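Xylose isomerase domain protein TIM barrel (Planctomyces limnophilus, PDB 3TVA) is probably an isomerase and binds a magnesium ion within a TIM barrel. Local coordinates at residues V38-P43 with I65-I70; E106-A111 with A149-A154. All blocks are in the same frame, centred on the assembly; numbering follows the deposited sequence.

From the N terminus, contact 1 comes first: it closes the crossover from strand 37-41 through helix 50-62 to strand 66-71, two neighbouring parallel strands of the TIM barrel. The chain then runs by way of helix 82-88 into helix 97-114, where contact 2 begins. That contact closes the path through strand 118-121 and helix 132-149 to the loop before strand 154-158. The two closures follow one another, neither nesting nor crossing. They meet all the same, their centres about 13 Å apart, because helix 97-114 lies against strand 66-71 and the loop that follows strand 37-41: A42 and I70 pack on I107, and P43 on F110. Contact 2 carries this layer on to the next helix-strand turn.

Contact 1: residues V38-P43 with I65-I70; sequences VQVHAP and IQVTVI
Q39 NE2 is gripped by two hydrogen bonds, one to N182 OD1 and one to a water that also bonds T68 OG1; the OE1 of the same amide is hydrogen-bonded to H211 NE2, three bonds in all. Since H211 binds the magnesium ion, Q39 is a second-shell residue that would orient the imidazole. It stands on strand 37-41, which pairs with parallel strand 66-71 in a beta-alpha-beta crossover of the TIM barrel. Q39 and V69 point towards the barrel interior. Q39 sets CG anti to its carbonyl carbon and extends from there alongside V69, with CG 3.8 Å from V69 CB and the amide running past V69 CG2.

In the backbone ladder, T68 N donates to V38 O over 2.9 Å, nearly along the C=O axis (C=O...N angle 169°). V67 CA brings up its hydrogen to the same oxygen, and T68 OG1 lies 3.2 Å from V38 O, though its proton has another acceptor within reach. Two more backbone bonds continue the ladder, V38 N to Q66 O (2.9 Å) and V40 N to V69 O (2.9 Å). Between the V38-V67 and V40-I70 bridges the second strand has one residue more than the first, a beta bulge at T68, whose psi of -37° is helical. Through the bulge, V67 and I70 keep to the same face as V38 and V40, the one turned to the outer helices.

On this helix-facing side, the V38 side chain crosses that of I65 at about a right angle, its CG2, in the crowded position between backbone N and carbonyl carbon, 3.6 Å from I65 CG2. The side chains of V40 and V67 cross obliquely, CG2 meeting CG1. Past the strand end, A42 CB rests 3.7 Å from I70 CG2.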
# COMPACT_ATOMS: atom_id res chain seq x y z
N VAL A 38 12.49 1.19 -0.15
CA VAL A 38 11.51 0.24 -0.65
C VAL A 38 10.38 0.07 0.37
O VAL A 38 10.56 0.30 1.56
CB VAL A 38 12.11 -1.16 -0.92
CG1 VAL A 38 13.15 -1.13 -2.05
CG2 VAL A 38 12.71 -1.76 0.35
N GLN A 39 9.23 -0.36 -0.13
CA GLN A 39 8.24 -1.01 0.71
C GLN A 39 8.34 -2.48 0.39
O GLN A 39 8.71 -2.86 -0.72
CB GLN A 39 6.83 -0.50 0.40
CG GLN A 39 6.60 0.94 0.78
CD GLN A 39 5.15 1.33 0.64
OE1 GLN A 39 4.29 0.47 0.49
NE2 GLN A 39 4.87 2.63 0.67
N VAL A 40 8.05 -3.33 1.36
CA VAL A 40 8.26 -4.75 1.19
C VAL A 40 7.01 -5.53 1.53
O VAL A 40 6.42 -5.34 2.61
CB VAL A 40 9.40 -5.25 2.11
CG1 VAL A 40 9.71 -6.70 1.83
CG2 VAL A 40 10.64 -4.40 1.91
N HIS A 41 6.60 -6.43 0.65
CA HIS A 41 5.58 -7.38 1.03
C HIS A 41 6.17 -8.35 2.06
O HIS A 41 7.26 -8.88 1.87
CB HIS A 41 5.04 -8.13 -0.19
CG HIS A 41 3.77 -8.87 0.08
ND1 HIS A 41 3.71 -9.98 0.90
CD2 HIS A 41 2.50 -8.63 -0.33
CE1 HIS A 41 2.47 -10.41 0.96
NE2 HIS A 41 1.71 -9.61 0.23
N ALA A 42 5.47 -8.58 3.16
CA ALA A 42 5.98 -9.46 4.21
C ALA A 42 6.21 -10.87 3.66
O ALA A 42 5.44 -11.36 2.84
CB ALA A 42 5.03 -9.52 5.41
N PRO A 43 7.28 -11.52 4.12
CA PRO A 43 7.61 -12.87 3.66
C PRO A 43 6.58 -13.87 4.13
O PRO A 43 5.75 -13.57 4.99
CB PRO A 43 8.96 -13.14 4.31
CG PRO A 43 9.00 -12.26 5.51
CD PRO A 43 8.23 -11.02 5.12
N ILE A 65 19.70 0.39 1.27
CA ILE A 65 18.26 0.56 1.09
C ILE A 65 17.51 0.62 2.42
O ILE A 65 17.68 -0.25 3.28
CB ILE A 65 17.67 -0.58 0.23
CG1 ILE A 65 18.11 -0.43 -1.23
CG2 ILE A 65 16.15 -0.61 0.35
CD1 ILE A 65 17.73 -1.61 -2.11
N GLN A 66 16.66 1.64 2.55
CA GLN A 66 15.81 1.79 3.72
C GLN A 66 14.41 1.22 3.47
O GLN A 66 13.78 1.51 2.46
CB GLN A 66 15.72 3.28 4.10
CG GLN A 66 14.90 3.57 5.35
CD GLN A 66 14.57 5.07 5.50
OE1 GLN A 66 15.02 5.91 4.71
NE2 GLN A 66 13.76 5.40 6.51
N VAL A 67 13.92 0.41 4.41
CA VAL A 67 12.59 -0.20 4.31
C VAL A 67 11.58 0.67 5.05
O VAL A 67 11.69 0.87 6.25
CB VAL A 67 12.59 -1.60 4.98
CG1 VAL A 67 11.21 -2.26 4.85
CG2 VAL A 67 13.69 -2.47 4.37
N THR A 68 10.68 1.29 4.29
CA THR A 68 9.69 2.22 4.83
C THR A 68 8.37 1.63 5.36
O THR A 68 7.82 2.12 6.32
CB THR A 68 9.45 3.38 3.85
OG1 THR A 68 8.92 2.86 2.63
CG2 THR A 68 10.78 4.10 3.55
N VAL A 69 7.86 0.60 4.69
CA VAL A 69 6.63 -0.05 5.11
C VAL A 69 6.73 -1.54 4.79
O VAL A 69 7.28 -1.93 3.75
CB VAL A 69 5.36 0.50 4.36
CG1 VAL A 69 4.10 -0.14 4.92
CG2 VAL A 69 5.24 2.04 4.43
N ILE A 70 6.21 -2.39 5.67
CA ILE A 70 6.07 -3.80 5.36
C ILE A 70 4.59 -4.17 5.23
O ILE A 70 3.81 -3.96 6.15
CB ILE A 70 6.79 -4.69 6.41
CG1 ILE A 70 8.31 -4.46 6.29
CG2 ILE A 70 6.42 -6.16 6.19
CD1 ILE A 70 9.16 -5.08 7.38
O HOH W 1 6.80 4.74 2.29

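Contact 2: residues E106-A111 with A149-A154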
# COMPACT_ATOMS: atom_id res chain seq x y z
N GLU A 106 2.17 -11.01 13.71
CA GLU A 106 3.50 -11.57 13.41
C GLU A 106 4.26 -10.68 12.43
O GLU A 106 5.48 -10.56 12.51
CB GLU A 106 3.40 -12.95 12.77
CG GLU A 106 2.85 -14.04 13.63
CD GLU A 106 2.57 -15.29 12.80
OE1 GLU A 106 1.55 -15.97 13.08
OE2 GLU A 106 3.35 -15.56 11.85
N ILE A 107 3.55 -10.09 11.48
CA ILE A 107 4.19 -9.19 10.53
C ILE A 107 4.68 -7.93 11.25
O ILE A 107 5.77 -7.43 10.97
CB ILE A 107 3.25 -8.89 9.33
CG1 ILE A 107 3.19 -10.14 8.42
CG2 ILE A 107 3.73 -7.68 8.53
CD1 ILE A 107 1.95 -10.17 7.52
N SER A 108 3.88 -7.45 12.20
CA SER A 108 4.32 -6.36 13.09
C SER A 108 5.58 -6.73 13.88
O SER A 108 6.51 -5.92 13.96
CB SER A 108 3.18 -5.96 14.04
OG SER A 108 3.60 -4.98 14.98
N ASP A 109 5.62 -7.94 14.45
CA ASP A 109 6.83 -8.43 15.11
C ASP A 109 8.04 -8.45 14.15
O ASP A 109 9.12 -7.99 14.49
CB ASP A 109 6.60 -9.85 15.68
CG ASP A 109 5.54 -9.89 16.77
OD1 ASP A 109 5.20 -8.82 17.32
OD2 ASP A 109 5.04 -11.00 17.07
N PHE A 110 7.84 -8.98 12.95
CA PHE A 110 8.90 -9.03 11.94
C PHE A 110 9.40 -7.62 11.57
O PHE A 110 10.62 -7.38 11.49
CB PHE A 110 8.38 -9.75 10.69
CG PHE A 110 9.37 -9.84 9.56
CD1 PHE A 110 9.37 -8.90 8.54
CD2 PHE A 110 10.29 -10.88 9.50
CE1 PHE A 110 10.27 -8.97 7.48
CE2 PHE A 110 11.20 -10.97 8.44
CZ PHE A 110 11.19 -10.01 7.44
N ALA A 111 8.46 -6.70 11.34
CA ALA A 111 8.82 -5.31 11.01
C ALA A 111 9.64 -4.66 12.15
O ALA A 111 10.57 -3.89 11.90
CB ALA A 111 7.57 -4.48 10.72
N ALA A 149 1.47 -0.21 18.27
CA ALA A 149 1.93 0.87 19.17
C ALA A 149 2.98 0.35 20.14
O ALA A 149 3.96 1.04 20.44
CB ALA A 149 0.75 1.49 19.95
N ASN A 150 2.78 -0.86 20.65
CA ASN A 150 3.78 -1.44 21.56
C ASN A 150 5.13 -1.69 20.87
O ASN A 150 6.14 -1.88 21.53
CB ASN A 150 3.23 -2.70 22.25
CG ASN A 150 2.13 -2.36 23.24
OD1 ASN A 150 2.07 -1.24 23.76
ND2 ASN A 150 1.24 -3.31 23.49
N HIS A 151 5.13 -1.67 19.54
CA HIS A 151 6.39 -1.71 18.78
C HIS A 151 6.86 -0.33 18.29
O HIS A 151 7.85 -0.25 17.57
CB HIS A 151 6.30 -2.69 17.59
CG HIS A 151 6.35 -4.14 17.97
ND1 HIS A 151 7.27 -4.64 18.86
CD2 HIS A 151 5.60 -5.19 17.57
CE1 HIS A 151 7.08 -5.94 19.00
NE2 HIS A 151 6.07 -6.30 18.23
N GLY A 152 6.14 0.74 18.63
CA GLY A 152 6.47 2.04 18.06
C GLY A 152 6.11 2.14 16.58
O GLY A 152 6.74 2.89 15.82
N GLN A 153 5.08 1.43 16.15
CA GLN A 153 4.75 1.37 14.72
C GLN A 153 3.41 1.99 14.40
O GLN A 153 2.52 2.08 15.26
CB GLN A 153 4.67 -0.08 14.23
CG GLN A 153 5.95 -0.82 14.19
CD GLN A 153 5.73 -2.32 13.96
OE1 GLN A 153 4.60 -2.79 13.81
NE2 GLN A 153 6.82 -3.07 13.97
N ALA A 154 3.26 2.37 13.14
CA ALA A 154 2.00 2.85 12.60
C ALA A 154 1.44 1.79 11.64
O ALA A 154 2.19 1.00 11.05
CB ALA A 154 2.22 4.18 11.84
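The amide of Q153 is held at both ends by a single residue, S108. Its NE2 donates to S108 O over 2.9 Å, almost straight (169°), in the plane of the amide and on a lone pair of the carbonyl. S108 OG, anti to its own backbone N, donates in turn to Q153 OE1 at 2.7 Å, from above the carbonyl plane. The two bonds fix which end of the amide is oxygen, and A111 CB packs 3.6 Å from Q153 NE2. An alanine in place of Q153 would probably loosen the loop from the helix, since both bonds to S108 and the packing on A111 go with the amide.

Beside this pair, H151 NE2 donates to the anti lone pair of D109 OD1 at 2.8 Å, the carboxylate standing almost perpendicular to the ring (88°). S108 OG sits at the same ring's edge, 3.3 Å from H151 CD2. D109 OD1 also accepts from H147 NE2, so two imidazoles share one oxygen, which is likely to keep the aspartate ionised.

H151 and Q153 follow directly on the end of helix 132-149, which closes in a Schellman motif with G152 at positive phi (71°), a turn that probably directs both side chains to helix 97-114. The loop is thereby pinned to that helix just before strand 154-158, while S108, A111 and Q153 all rest on I119 of strand 118-121.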